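Glycosyl hydrolase (Rhizobium leguminosarum bv. trifolii, PDB 5NDX) probably cleaves glycosidic bonds of iduronic acid, as the catalytically competent bacterial orthologue of human α-L-iduronidase in glycoside hydrolase family 39. Local coordinates at residues Arg6-Ala11 and Glu429-Val434; Ala373-Thr378 and Gly406-Leu411; Cys380-Glu385 and Ile397-Leu402; Ile440-Ile445 and Thr520-Val525. The protein carries 2 engineered substitutions. All coordinates share one frame; numbering follows the deposited sequence.

Contact 1 of 4, residues Arg6-Ala11 and Glu429-Val434; sequences RINVDA and EVSGLV
A parallel pair of strands, 4-10 and 422-431, joins here in the mixed β-sheet of the β-sandwich domain beside the TIM barrel. The ladder steps along alternate residues: I7 O accepts from E429 N, E429 O from V9 N, and V9 O from S431 N, the last two at 2.9 Å, all nearly along the C=O axes. Where strand 422-431 ends, A11 N still reaches S431 O at 2.9 Å, but stands above that carbonyl plane.

Ahead of the first bridged pair, R6 brings NH2 to within 2.7 Å of E429 OE2, a salt bridge with guanidinium and carboxylate planes 88° apart. E429 OE2 is also gripped by R427. On the same face N8 turns CG anti to the backbone N (chi1 178°), so that OD1 lies over E429 CB and takes a weak hydrogen bond from S431 OG at 3.4 Å. An alanine in place of N8 would lose that amide, and would probably leave E429 CB and the S431 hydroxyl less well covered. V9 and V430 point to the other, buried face. After S431 the chain turns at G432 with positive phi (74°), where a side chain would run into D10 OD1; that carboxylate oxygen is bonded to S12 OG. V9 pairs with V430 but bonds to its neighbours E429 and S431, the hallmark of parallel β-strands.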
loop_
_atom_site.group_PDB
_atom_site.type_symbol
_atom_site.label_atom_id
_atom_site.label_comp_id
_atom_site.label_asym_id
_atom_site.label_seq_id
_atom_site.Cartn_x
_atom_site.Cartn_y
_atom_site.Cartn_z
ATOM N N ARG A 6 11.229 -22.077 -18.977
ATOM C CA ARG A 6 11.607 -21.036 -19.954
ATOM C C ARG A 6 10.374 -20.164 -20.103
ATOM O O ARG A 6 9.288 -20.675 -20.377
ATOM C CB ARG A 6 12.116 -21.599 -21.327
ATOM C CG ARG A 6 13.379 -22.502 -21.260
ATOM C CD ARG A 6 13.946 -23.142 -22.592
ATOM N NE ARG A 6 14.209 -22.085 -23.594
ATOM C CZ ARG A 6 15.387 -21.723 -24.155
ATOM N NH1 ARG A 6 16.571 -22.340 -23.930
ATOM N NH2 ARG A 6 15.369 -20.705 -25.016
ATOM N N ILE A 7 10.505 -18.864 -19.817
ATOM C CA ILE A 7 9.396 -17.915 -19.952
ATOM C C ILE A 7 9.775 -16.882 -21.022
ATOM O O ILE A 7 10.843 -16.286 -20.925
ATOM C CB ILE A 7 9.127 -17.230 -18.626
ATOM C CG1 ILE A 7 8.785 -18.265 -17.542
ATOM C CG2 ILE A 7 7.954 -16.278 -18.715
ATOM C CD1 ILE A 7 8.508 -17.630 -16.188
ATOM N N ASN A 8 8.925 -16.709 -22.036
ATOM C CA ASN A 8 9.087 -15.691 -23.040
ATOM C C ASN A 8 7.961 -14.696 -22.888
ATOM O O ASN A 8 6.770 -15.051 -22.924
ATOM C CB ASN A 8 9.093 -16.218 -24.500
ATOM C CG ASN A 8 9.227 -15.041 -25.516
ATOM O OD1 ASN A 8 10.312 -14.486 -25.742
ATOM N ND2 ASN A 8 8.090 -14.595 -26.051
ATOM N N VAL A 9 8.347 -13.441 -22.733
ATOM C CA VAL A 9 7.425 -12.333 -22.662
ATOM C C VAL A 9 7.592 -11.530 -23.950
ATOM O O VAL A 9 8.703 -11.057 -24.251
ATOM C CB VAL A 9 7.743 -11.442 -21.479
ATOM C CG1 VAL A 9 6.884 -10.202 -21.472
ATOM C CG2 VAL A 9 7.518 -12.197 -20.157
ATOM N N ASP A 10 6.503 -11.362 -24.683
ATOM C CA ASP A 10 6.576 -10.607 -25.925
ATOM C C ASP A 10 6.023 -9.210 -25.766
ATOM O O ASP A 10 4.829 -8.995 -25.746
ATOM C CB ASP A 10 5.893 -11.369 -27.062
ATOM C CG ASP A 10 6.056 -10.657 -28.441
ATOM O OD1 ASP A 10 6.609 -9.527 -28.581
ATOM O OD2 ASP A 10 5.607 -11.305 -29.384
ATOM N N ALA A 11 6.928 -8.263 -25.649
ATOM C CA ALA A 11 6.561 -6.862 -25.431
ATOM C C ALA A 11 5.839 -6.214 -26.622
ATOM O O ALA A 11 5.200 -5.162 -26.442
ATOM C CB ALA A 11 7.810 -6.045 -25.149
ATOM N N GLU A 429 13.124 -14.672 -21.079
ATOM C CA GLU A 429 13.405 -14.048 -22.367
ATOM C C GLU A 429 12.367 -12.959 -22.603
ATOM O O GLU A 429 11.192 -13.166 -22.381
ATOM C CB GLU A 429 13.346 -15.107 -23.478
ATOM C CG GLU A 429 14.461 -16.134 -23.276
ATOM C CD GLU A 429 14.516 -17.287 -24.269
ATOM O OE1 GLU A 429 13.755 -17.267 -25.248
ATOM O OE2 GLU A 429 15.350 -18.213 -24.081
ATOM N N VAL A 430 12.805 -11.795 -23.024
ATOM C CA VAL A 430 11.877 -10.742 -23.381
ATOM C C VAL A 430 12.193 -10.402 -24.851
ATOM O O VAL A 430 13.320 -10.056 -25.169
ATOM C CB VAL A 430 12.028 -9.486 -22.527
ATOM C CG1 VAL A 430 11.012 -8.426 -22.964
ATOM C CG2 VAL A 430 11.834 -9.790 -21.055
ATOM N N SER A 431 11.193 -10.498 -25.708
ATOM C CA SER A 431 11.337 -10.168 -27.119
ATOM C C SER A 431 10.393 -9.043 -27.504
ATOM O O SER A 431 9.623 -8.545 -26.699
ATOM C CB SER A 431 11.046 -11.418 -27.969
ATOM O OG SER A 431 9.725 -11.830 -27.757
ATOM N N GLY A 432 10.481 -8.628 -28.760
ATOM C CA GLY A 432 9.589 -7.598 -29.311
ATOM C C GLY A 432 9.935 -6.224 -28.812
ATOM O O GLY A 432 9.085 -5.371 -28.794
ATOM N N LEU A 433 11.167 -5.998 -28.353
ATOM C CA LEU A 433 11.517 -4.667 -27.822
ATOM C C LEU A 433 11.913 -3.834 -29.040
ATOM O O LEU A 433 12.320 -4.397 -30.043
ATOM C CB LEU A 433 12.734 -4.737 -26.894
ATOM C CG LEU A 433 12.557 -5.495 -25.555
ATOM C CD1 LEU A 433 13.919 -5.812 -24.962
ATOM C CD2 LEU A 433 11.691 -4.713 -24.617
ATOM N N VAL A 434 11.889 -2.522 -28.914
ATOM C CA VAL A 434 12.378 -1.649 -29.980
ATOM C C VAL A 434 13.898 -1.683 -29.979
ATOM O O VAL A 434 14.515 -1.399 -28.945
ATOM C CB VAL A 434 11.947 -0.193 -29.765
ATOM C CG1 VAL A 434 12.557 0.705 -30.861
ATOM C CG2 VAL A 434 10.426 -0.117 -29.720
#

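Contact 2 of 4, residues Ala373-Thr378 and Gly406-Leu411; sequences ATLGDT and GVSISL. Unlike the reference sequence in segment 406-411: V407 (reference Leu).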
loop_
_atom_site.group_PDB
_atom_site.type_symbol
_atom_site.label_atom_id
_atom_site.label_comp_id
_atom_site.label_asym_id
_atom_site.label_seq_id
_atom_site.Cartn_x
_atom_site.Cartn_y
_atom_site.Cartn_z
ATOM N N ALA A 373 4.609 -1.383 -7.669
ATOM C CA ALA A 373 4.293 -0.039 -8.106
ATOM C C ALA A 373 4.948 0.270 -9.444
ATOM O O ALA A 373 4.463 1.143 -10.126
ATOM C CB ALA A 373 4.763 0.969 -7.084
ATOM N N THR A 374 6.028 -0.449 -9.799
ATOM C CA THR A 374 6.719 -0.263 -11.077
ATOM C C THR A 374 6.055 -0.863 -12.277
ATOM O O THR A 374 6.587 -0.726 -13.378
ATOM C CB THR A 374 8.164 -0.833 -11.044
ATOM O OG1 THR A 374 8.144 -2.286 -10.982
ATOM C CG2 THR A 374 8.914 -0.270 -9.861
ATOM N N LEU A 375 4.946 -1.580 -12.101
ATOM C CA LEU A 375 4.318 -2.230 -13.215
ATOM C C LEU A 375 3.732 -1.209 -14.197
ATOM O O LEU A 375 3.429 -0.085 -13.840
ATOM C CB LEU A 375 3.255 -3.208 -12.749
ATOM C CG LEU A 375 3.790 -4.516 -12.129
ATOM C CD1 LEU A 375 2.741 -5.241 -11.297
ATOM C CD2 LEU A 375 4.342 -5.423 -13.204
ATOM N N GLY A 376 3.653 -1.638 -15.444
ATOM C CA GLY A 376 3.157 -0.840 -16.537
ATOM C C GLY A 376 1.659 -0.863 -16.721
ATOM O O GLY A 376 0.935 -1.250 -15.819
ATOM N N ASP A 377 1.198 -0.441 -17.909
ATOM C CA ASP A 377 -0.234 -0.190 -18.112
ATOM C C ASP A 377 -0.840 -1.144 -19.141
ATOM O O ASP A 377 -2.024 -1.026 -19.492
ATOM C CB ASP A 377 -0.479 1.257 -18.510
ATOM C CG ASP A 377 0.141 1.599 -19.898
ATOM O OD1 ASP A 377 0.715 0.721 -20.629
ATOM O OD2 ASP A 377 0.077 2.792 -20.237
ATOM N N THR A 378 -0.055 -2.101 -19.619
ATOM C CA THR A 378 -0.552 -3.033 -20.616
ATOM C C THR A 378 -0.006 -4.425 -20.338
ATOM O O THR A 378 1.187 -4.570 -20.121
ATOM C CB THR A 378 -0.111 -2.564 -22.034
ATOM O OG1 THR A 378 -0.488 -1.197 -22.245
ATOM C CG2 THR A 378 -0.776 -3.345 -23.045
ATOM N N GLY A 406 9.553 -0.965 -23.318
ATOM C CA GLY A 406 10.235 -1.708 -22.257
ATOM C C GLY A 406 9.207 -2.401 -21.406
ATOM O O GLY A 406 7.996 -2.255 -21.666
ATOM N N VAL A 407 9.682 -3.215 -20.455
ATOM C CA VAL A 407 8.781 -4.036 -19.675
ATOM C C VAL A 407 9.077 -3.949 -18.188
ATOM O O VAL A 407 10.189 -3.634 -17.784
ATOM C CB VAL A 407 8.747 -5.501 -20.167
ATOM C CG1 VAL A 407 8.351 -5.534 -21.638
ATOM C CG2 VAL A 407 10.073 -6.210 -19.955
ATOM N N SER A 408 8.036 -4.209 -17.401
ATOM C CA SER A 408 8.128 -4.434 -15.994
ATOM C C SER A 408 7.388 -5.718 -15.731
ATOM O O SER A 408 6.177 -5.842 -16.018
ATOM C CB SER A 408 7.486 -3.297 -15.201
ATOM O OG SER A 408 7.596 -3.546 -13.791
ATOM N N ILE A 409 8.106 -6.669 -15.151
ATOM C CA ILE A 409 7.582 -8.003 -14.889
ATOM C C ILE A 409 7.746 -8.365 -13.409
ATOM O O ILE A 409 8.869 -8.303 -12.883
ATOM C CB ILE A 409 8.344 -9.024 -15.709
ATOM C CG1 ILE A 409 8.143 -8.783 -17.204
ATOM C CG2 ILE A 409 7.908 -10.466 -15.349
ATOM C CD1 ILE A 409 9.243 -9.379 -18.030
ATOM N N SER A 410 6.646 -8.715 -12.746
ATOM C CA SER A 410 6.698 -9.285 -11.414
ATOM C C SER A 410 6.733 -10.803 -11.563
ATOM O O SER A 410 5.833 -11.397 -12.167
ATOM C CB SER A 410 5.510 -8.868 -10.578
ATOM O OG SER A 410 5.508 -7.483 -10.333
ATOM N N LEU A 411 7.780 -11.443 -11.052
ATOM C CA LEU A 411 7.844 -12.918 -10.999
ATOM C C LEU A 411 7.651 -13.334 -9.514
ATOM O O LEU A 411 8.471 -12.984 -8.633
ATOM C CB LEU A 411 9.164 -13.381 -11.534
ATOM C CG LEU A 411 9.278 -14.890 -11.719
ATOM C CD1 LEU A 411 8.298 -15.400 -12.778
ATOM C CD2 LEU A 411 10.706 -15.223 -12.107
#
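The loop that leaves helix 364-372 and leads into strand 378-385 packs against one side of strand 407-413 in the mixed sheet of the β-sandwich, and L375 is its main apolar contribution. Its CB makes no close contact with the strand. CG, set anti to the carbonyl carbon (chi1 -74°), carries the chain toward it and comes within 3.9 Å of S410 OG. The fork then straddles that hydroxyl: CD1 and CD2 each lie 3.7 Å from S410 OG, and CD2 extends further along the strand to sit 3.4 Å from S408 O. Beyond and beside the fork L375 meets L398 and T400 of strand 395-401, with F18 and W22 of a loop closing round it. An alanine at L375 would remove both methyl branches, and would probably loosen the packing over S408 and S410 where the loop meets the sheet.

Both serine hydroxyls, though lined by leucine methyls, are satisfied by Q521: S410 OG bonds to OE1 and S408 OG to NE2, so one carboxamide holds the pair, while S408 O is bonded to the hydroxyl of T400. S408 points toward the loop with OG anti to its backbone N, which places the hydroxyl close to T374. There S408 OG gives a weak hydrogen bond to T374 O at 3.0 Å. The T374 hydroxyl is itself bonded back to L371 O at the end of the helix. Beside the weak bond, S408 CB lies 3.3 Å from T374 O.

Contact 3 of 4, residues Cys380-Glu385 and Ile397-Leu402; sequences CKVTAE and ILPTRL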
loop_
_atom_site.group_PDB
_atom_site.type_symbol
_atom_site.label_atom_id
_atom_site.label_comp_id
_atom_site.label_asym_id
_atom_site.label_seq_id
_atom_site.Cartn_x
_atom_site.Cartn_y
_atom_site.Cartn_z
ATOM N N CYS A 380 1.363 -7.918 -21.525
ATOM C CA CYS A 380 2.014 -8.536 -22.710
ATOM C C CYS A 380 1.763 -10.014 -22.749
ATOM O O CYS A 380 1.561 -10.644 -21.715
ATOM C CB CYS A 380 3.528 -8.542 -22.587
ATOM S SG CYS A 380 4.276 -7.014 -22.273
ATOM N N LYS A 381 1.904 -10.576 -23.926
ATOM C CA LYS A 381 1.770 -12.012 -24.121
ATOM C C LYS A 381 2.950 -12.738 -23.469
ATOM O O LYS A 381 4.097 -12.304 -23.555
ATOM C CB LYS A 381 1.715 -12.286 -25.608
ATOM C CG LYS A 381 1.697 -13.737 -26.071
ATOM C CD LYS A 381 2.162 -13.765 -27.553
ATOM C CE LYS A 381 2.758 -15.094 -28.026
ATOM N NZ LYS A 381 1.658 -16.096 -28.196
ATOM N N VAL A 382 2.641 -13.825 -22.811
ATOM C CA VAL A 382 3.665 -14.642 -22.212
ATOM C C VAL A 382 3.409 -16.084 -22.599
ATOM O O VAL A 382 2.283 -16.520 -22.642
ATOM C CB VAL A 382 3.754 -14.429 -20.654
ATOM C CG1 VAL A 382 2.399 -14.401 -20.031
ATOM C CG2 VAL A 382 4.569 -15.531 -19.982
ATOM N N THR A 383 4.479 -16.810 -22.876
ATOM C CA THR A 383 4.432 -18.263 -23.061
ATOM C C THR A 383 5.500 -18.864 -22.162
ATOM O O THR A 383 6.605 -18.341 -22.076
ATOM C CB THR A 383 4.762 -18.626 -24.519
ATOM O OG1 THR A 383 6.034 -18.095 -24.823
ATOM C CG2 THR A 383 3.780 -17.998 -25.509
ATOM N N ALA A 384 5.187 -19.967 -21.520
ATOM C CA ALA A 384 6.110 -20.636 -20.643
ATOM C C ALA A 384 6.161 -22.118 -20.989
ATOM O O ALA A 384 5.164 -22.685 -21.356
ATOM C CB ALA A 384 5.651 -20.475 -19.246
ATOM N N GLU A 385 7.321 -22.728 -20.867
ATOM C CA GLU A 385 7.445 -24.157 -21.018
ATOM C C GLU A 385 8.239 -24.663 -19.831
ATOM O O GLU A 385 9.393 -24.248 -19.657
ATOM C CB GLU A 385 8.126 -24.520 -22.350
ATOM C CG GLU A 385 8.351 -26.054 -22.569
ATOM C CD GLU A 385 7.105 -27.011 -22.391
ATOM O OE1 GLU A 385 5.979 -26.706 -22.863
ATOM O OE2 GLU A 385 7.246 -28.114 -21.774
ATOM N N ILE A 397 3.158 -14.877 -12.723
ATOM C CA ILE A 397 3.770 -13.751 -13.414
ATOM C C ILE A 397 2.793 -12.594 -13.693
ATOM O O ILE A 397 1.635 -12.845 -13.948
ATOM C CB ILE A 397 4.442 -14.258 -14.688
ATOM C CG1 ILE A 397 5.358 -13.172 -15.262
ATOM C CG2 ILE A 397 3.412 -14.714 -15.741
ATOM C CD1 ILE A 397 6.269 -13.720 -16.319
ATOM N N LEU A 398 3.249 -11.338 -13.577
ATOM C CA LEU A 398 2.496 -10.142 -14.047
ATOM C C LEU A 398 3.419 -9.459 -15.068
ATOM O O LEU A 398 4.358 -8.752 -14.691
ATOM C CB LEU A 398 2.145 -9.189 -12.903
ATOM C CG LEU A 398 1.248 -9.780 -11.789
ATOM C CD1 LEU A 398 1.308 -8.913 -10.555
ATOM C CD2 LEU A 398 -0.198 -9.921 -12.279
ATOM N N PRO A 399 3.174 -9.688 -16.364
ATOM C CA PRO A 399 4.055 -9.224 -17.405
ATOM C C PRO A 399 3.465 -8.014 -18.069
ATOM O O PRO A 399 2.391 -8.124 -18.649
ATOM C CB PRO A 399 4.114 -10.412 -18.358
ATOM C CG PRO A 399 2.762 -11.033 -18.236
ATOM C CD PRO A 399 2.169 -10.635 -16.885
ATOM N N THR A 400 4.109 -6.850 -17.901
ATOM C CA THR A 400 3.559 -5.591 -18.383
ATOM C C THR A 400 4.533 -4.838 -19.278
ATOM O O THR A 400 5.746 -4.963 -19.133
ATOM C CB THR A 400 3.108 -4.646 -17.255
ATOM O OG1 THR A 400 4.245 -4.187 -16.515
ATOM C CG2 THR A 400 2.084 -5.313 -16.361
ATOM N N ARG A 401 3.968 -4.063 -20.192
ATOM C CA ARG A 401 4.714 -3.079 -21.022
ATOM C C ARG A 401 4.591 -1.708 -20.375
ATOM O O ARG A 401 3.519 -1.314 -19.929
ATOM C CB ARG A 401 4.158 -3.024 -22.455
ATOM C CG ARG A 401 5.014 -2.307 -23.535
ATOM C CD ARG A 401 4.205 -2.220 -24.858
ATOM N NE ARG A 401 3.033 -1.355 -24.635
ATOM C CZ ARG A 401 1.971 -1.166 -25.448
ATOM N NH1 ARG A 401 1.878 -1.800 -26.613
ATOM N NH2 ARG A 401 0.973 -0.310 -25.046
ATOM N N LEU A 402 5.700 -1.011 -20.321
ATOM C CA LEU A 402 5.764 0.362 -19.805
ATOM C C LEU A 402 5.452 1.410 -20.919
ATOM O O LEU A 402 5.815 1.212 -22.084
ATOM C CB LEU A 402 7.159 0.641 -19.254
ATOM C CG LEU A 402 7.577 -0.229 -18.053
ATOM C CD1 LEU A 402 9.077 -0.204 -17.870
ATOM C CD2 LEU A 402 6.889 0.303 -16.831
#
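C380 N donates to P399 O at 3.1 Å, the single hydrogen bond between segments 380-385 and 397-402. The N-H points almost straight at the oxygen (167°), yet it approaches from above the carbonyl plane, 38° out of it. Beside this bond the thiol of C380, anti to its own carbonyl carbon, is laid against the peptide link that follows T400: SG is 3.6 Å from R401 N, and R401 CB lies alongside it.

Two residues on, V382 makes the apolar half of the contact. Its CG1 occupies the crowded position between backbone N and carbonyl carbon, and from there meets P399 CG at 3.8 Å. The two side chains cross at about a right angle. The same methyl approaches I397 CG2 more loosely, at 4.4 Å, so that V382 bridges the two residues that strand 395-401 turns toward it. The pyrrolidine CG also packs at 3.7 Å on C380 O.

Further out, T400 points away from C380, and its hydroxyl ties this strand to S408 of the next one and to G376 in the loop after helix 364-372. The segments run roughly antiparallel but splayed, their N-to-C directions 139° apart, adjacent at the C380 end and separating beyond it, in keeping with a strongly twisted β-sandwich sheet. I7 of strand 4-10 packs against both V382 and I397; strand 378-385 bonds along its backbone to strand 4-10, while L398 bonds to S410 of strand 407-413.

Contact 4 of 4, residues Ile440-Ile445 and Thr520-Val525; sequences ICLLRI and TQVLVV. Unlike the reference sequence in segment 440-445: I440 (reference Leu).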
loop_
_atom_site.group_PDB
_atom_site.type_symbol
_atom_site.label_atom_id
_atom_site.label_comp_id
_atom_site.label_asym_id
_atom_site.label_seq_id
_atom_site.Cartn_x
_atom_site.Cartn_y
_atom_site.Cartn_z
ATOM N N ILE A 440 18.743 -3.781 -17.899
ATOM C CA ILE A 440 18.016 -4.813 -17.163
ATOM C C ILE A 440 18.288 -4.601 -15.672
ATOM O O ILE A 440 19.449 -4.667 -15.271
ATOM C CB ILE A 440 18.461 -6.209 -17.590
ATOM C CG1 ILE A 440 18.300 -6.372 -19.109
ATOM C CG2 ILE A 440 17.644 -7.289 -16.848
ATOM C CD1 ILE A 440 18.974 -7.654 -19.646
ATOM N N CYS A 441 17.232 -4.326 -14.888
ATOM C CA CYS A 441 17.291 -4.139 -13.448
ATOM C C CYS A 441 16.507 -5.268 -12.814
ATOM O O CYS A 441 15.362 -5.500 -13.200
ATOM C CB CYS A 441 16.653 -2.802 -12.983
ATOM S SG CYS A 441 17.198 -1.410 -14.010
ATOM N N LEU A 442 17.149 -5.984 -11.882
ATOM C CA LEU A 442 16.536 -7.101 -11.197
ATOM C C LEU A 442 16.445 -6.790 -9.714
ATOM O O LEU A 442 17.461 -6.662 -9.058
ATOM C CB LEU A 442 17.361 -8.355 -11.409
ATOM C CG LEU A 442 17.703 -8.678 -12.859
ATOM C CD1 LEU A 442 18.790 -9.733 -12.901
ATOM C CD2 LEU A 442 16.487 -9.099 -13.663
ATOM N N LEU A 443 15.239 -6.629 -9.205
ATOM C CA LEU A 443 15.007 -6.380 -7.790
ATOM C C LEU A 443 14.431 -7.667 -7.142
ATOM O O LEU A 443 13.615 -8.354 -7.766
ATOM C CB LEU A 443 14.004 -5.263 -7.634
ATOM C CG LEU A 443 14.406 -3.930 -8.217
ATOM C CD1 LEU A 443 13.194 -3.050 -8.381
ATOM C CD2 LEU A 443 15.376 -3.278 -7.244
ATOM N N ARG A 444 14.830 -7.944 -5.902
ATOM C CA ARG A 444 14.489 -9.187 -5.226
ATOM C C ARG A 444 14.192 -8.965 -3.769
ATOM O O ARG A 444 14.940 -8.261 -3.053
ATOM C CB ARG A 444 15.661 -10.176 -5.344
ATOM C CG ARG A 444 15.586 -11.501 -4.577
ATOM C CD ARG A 444 14.413 -12.352 -4.956
ATOM N NE ARG A 444 14.473 -12.845 -6.315
ATOM C CZ ARG A 444 15.307 -13.805 -6.755
ATOM N NH1 ARG A 444 16.201 -14.380 -5.969
ATOM N NH2 ARG A 444 15.242 -14.189 -8.015
ATOM N N ILE A 445 13.090 -9.570 -3.355
ATOM C CA ILE A 445 12.749 -9.763 -1.972
ATOM C C ILE A 445 12.753 -11.285 -1.703
ATOM O O ILE A 445 11.922 -12.006 -2.226
ATOM C CB ILE A 445 11.358 -9.194 -1.591
ATOM C CG1 ILE A 445 11.264 -7.731 -1.995
ATOM C CG2 ILE A 445 11.152 -9.337 -0.078
ATOM C CD1 ILE A 445 9.869 -7.168 -1.935
ATOM N N THR A 520 10.370 -11.157 -7.397
ATOM C CA THR A 520 11.391 -10.578 -8.246
ATOM C C THR A 520 10.718 -9.551 -9.180
ATOM O O THR A 520 9.693 -9.844 -9.785
ATOM C CB THR A 520 12.047 -11.627 -9.130
ATOM O OG1 THR A 520 12.529 -12.711 -8.345
ATOM C CG2 THR A 520 13.228 -11.082 -9.918
ATOM N N GLN A 521 11.321 -8.375 -9.334
ATOM C CA GLN A 521 10.831 -7.404 -10.347
ATOM C C GLN A 521 11.919 -7.250 -11.405
ATOM O O GLN A 521 13.081 -6.991 -11.077
ATOM C CB GLN A 521 10.498 -6.071 -9.683
ATOM C CG GLN A 521 9.574 -5.199 -10.497
ATOM C CD GLN A 521 8.178 -5.731 -10.530
ATOM O OE1 GLN A 521 7.742 -6.473 -9.628
ATOM N NE2 GLN A 521 7.432 -5.351 -11.564
ATOM N N VAL A 522 11.561 -7.509 -12.664
ATOM C CA VAL A 522 12.476 -7.366 -13.779
ATOM C C VAL A 522 12.021 -6.116 -14.583
ATOM O O VAL A 522 10.891 -6.066 -15.082
ATOM C CB VAL A 522 12.400 -8.589 -14.676
ATOM C CG1 VAL A 522 13.403 -8.463 -15.832
ATOM C CG2 VAL A 522 12.625 -9.888 -13.839
ATOM N N LEU A 523 12.900 -5.132 -14.696
ATOM C CA LEU A 523 12.655 -3.937 -15.464
ATOM C C LEU A 523 13.621 -3.968 -16.613
ATOM O O LEU A 523 14.830 -4.173 -16.398
ATOM C CB LEU A 523 12.921 -2.693 -14.623
ATOM C CG LEU A 523 12.121 -2.588 -13.314
ATOM C CD1 LEU A 523 12.589 -1.409 -12.450
ATOM C CD2 LEU A 523 10.670 -2.462 -13.607
ATOM N N VAL A 524 13.091 -3.850 -17.824
ATOM C CA VAL A 524 13.906 -3.747 -19.033
ATOM C C VAL A 524 13.510 -2.416 -19.693
ATOM O O VAL A 524 12.380 -2.277 -20.164
ATOM C CB VAL A 524 13.645 -4.886 -19.985
ATOM C CG1 VAL A 524 14.521 -4.742 -21.215
ATOM C CG2 VAL A 524 13.936 -6.241 -19.317
ATOM N N VAL A 525 14.406 -1.430 -19.652
ATOM C CA VAL A 525 14.021 -0.077 -20.015
ATOM C C VAL A 525 14.903 0.454 -21.165
ATOM O O VAL A 525 16.074 0.174 -21.185
ATOM C CB VAL A 525 14.051 0.879 -18.824
ATOM C CG1 VAL A 525 13.091 0.390 -17.782
ATOM C CG2 VAL A 525 15.432 1.024 -18.211
#
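Four main-chain hydrogen bonds pair segments 440-445 and 520-525, two to each hydrogen-bonded pair. C441 N gives to L523 O at 2.8 Å and L523 N returns to C441 O; L443 N gives to Q521 O, and Q521 N to L443 O at 2.8 Å. All four donors lie in the planes of the carbonyls they meet. The carbonyls also receive CA-H groups of the residues between, such as T520 CA on L443 O at 3.2 Å.

This is a regular antiparallel β-ladder inside the mixed sheet: I440, L442 and R444 turn their backbone groups the other way, to strand 493-503, and T520 turns to L411 of strand 407-413. L442 and V522 lie side by side, pointing the same way, with L442 CD2 3.8 Å from V522 CG1.

The buried guanidinium of R444 is curled by bends at chi2 and chi3 so that its edge faces T520. NE donates to T520 OG1 at 2.8 Å, near the guanidinium plane, and NH2 adds a weak bond at 3.1 Å. NH2 is also bonded to D513 O, and NH1 forms a salt bridge with D446 OD2. On the opposite face, Q521 directs its carboxamide away from strand 436-445, toward S410 and S408 of strand 407-413.

In the fold
All four contacts reach the same mixed sheet of the β-sandwich, contact 2 through a loop packed on it, separate from the eight parallel strands of the barrel. Along the chain, contact 3 is nested within contact 2, and contact 2 within contact 1; contact 4 follows in series. Contacts 1 and 3 share a seam where D10 N meets K381 O at 2.8 Å. V407 CB lies 3.2 Å from T400 O between contacts 2 and 3, and S408 OG 3.3 Å from L523 CD2 between contacts 2 and 4. Across the interior, A11 CB packs 3.6 Å from V407 CG1. The position of G376 is about 11 Å, and the T400 side chain about 13 Å, from a bound 4-methylumbelliferyl iduronide.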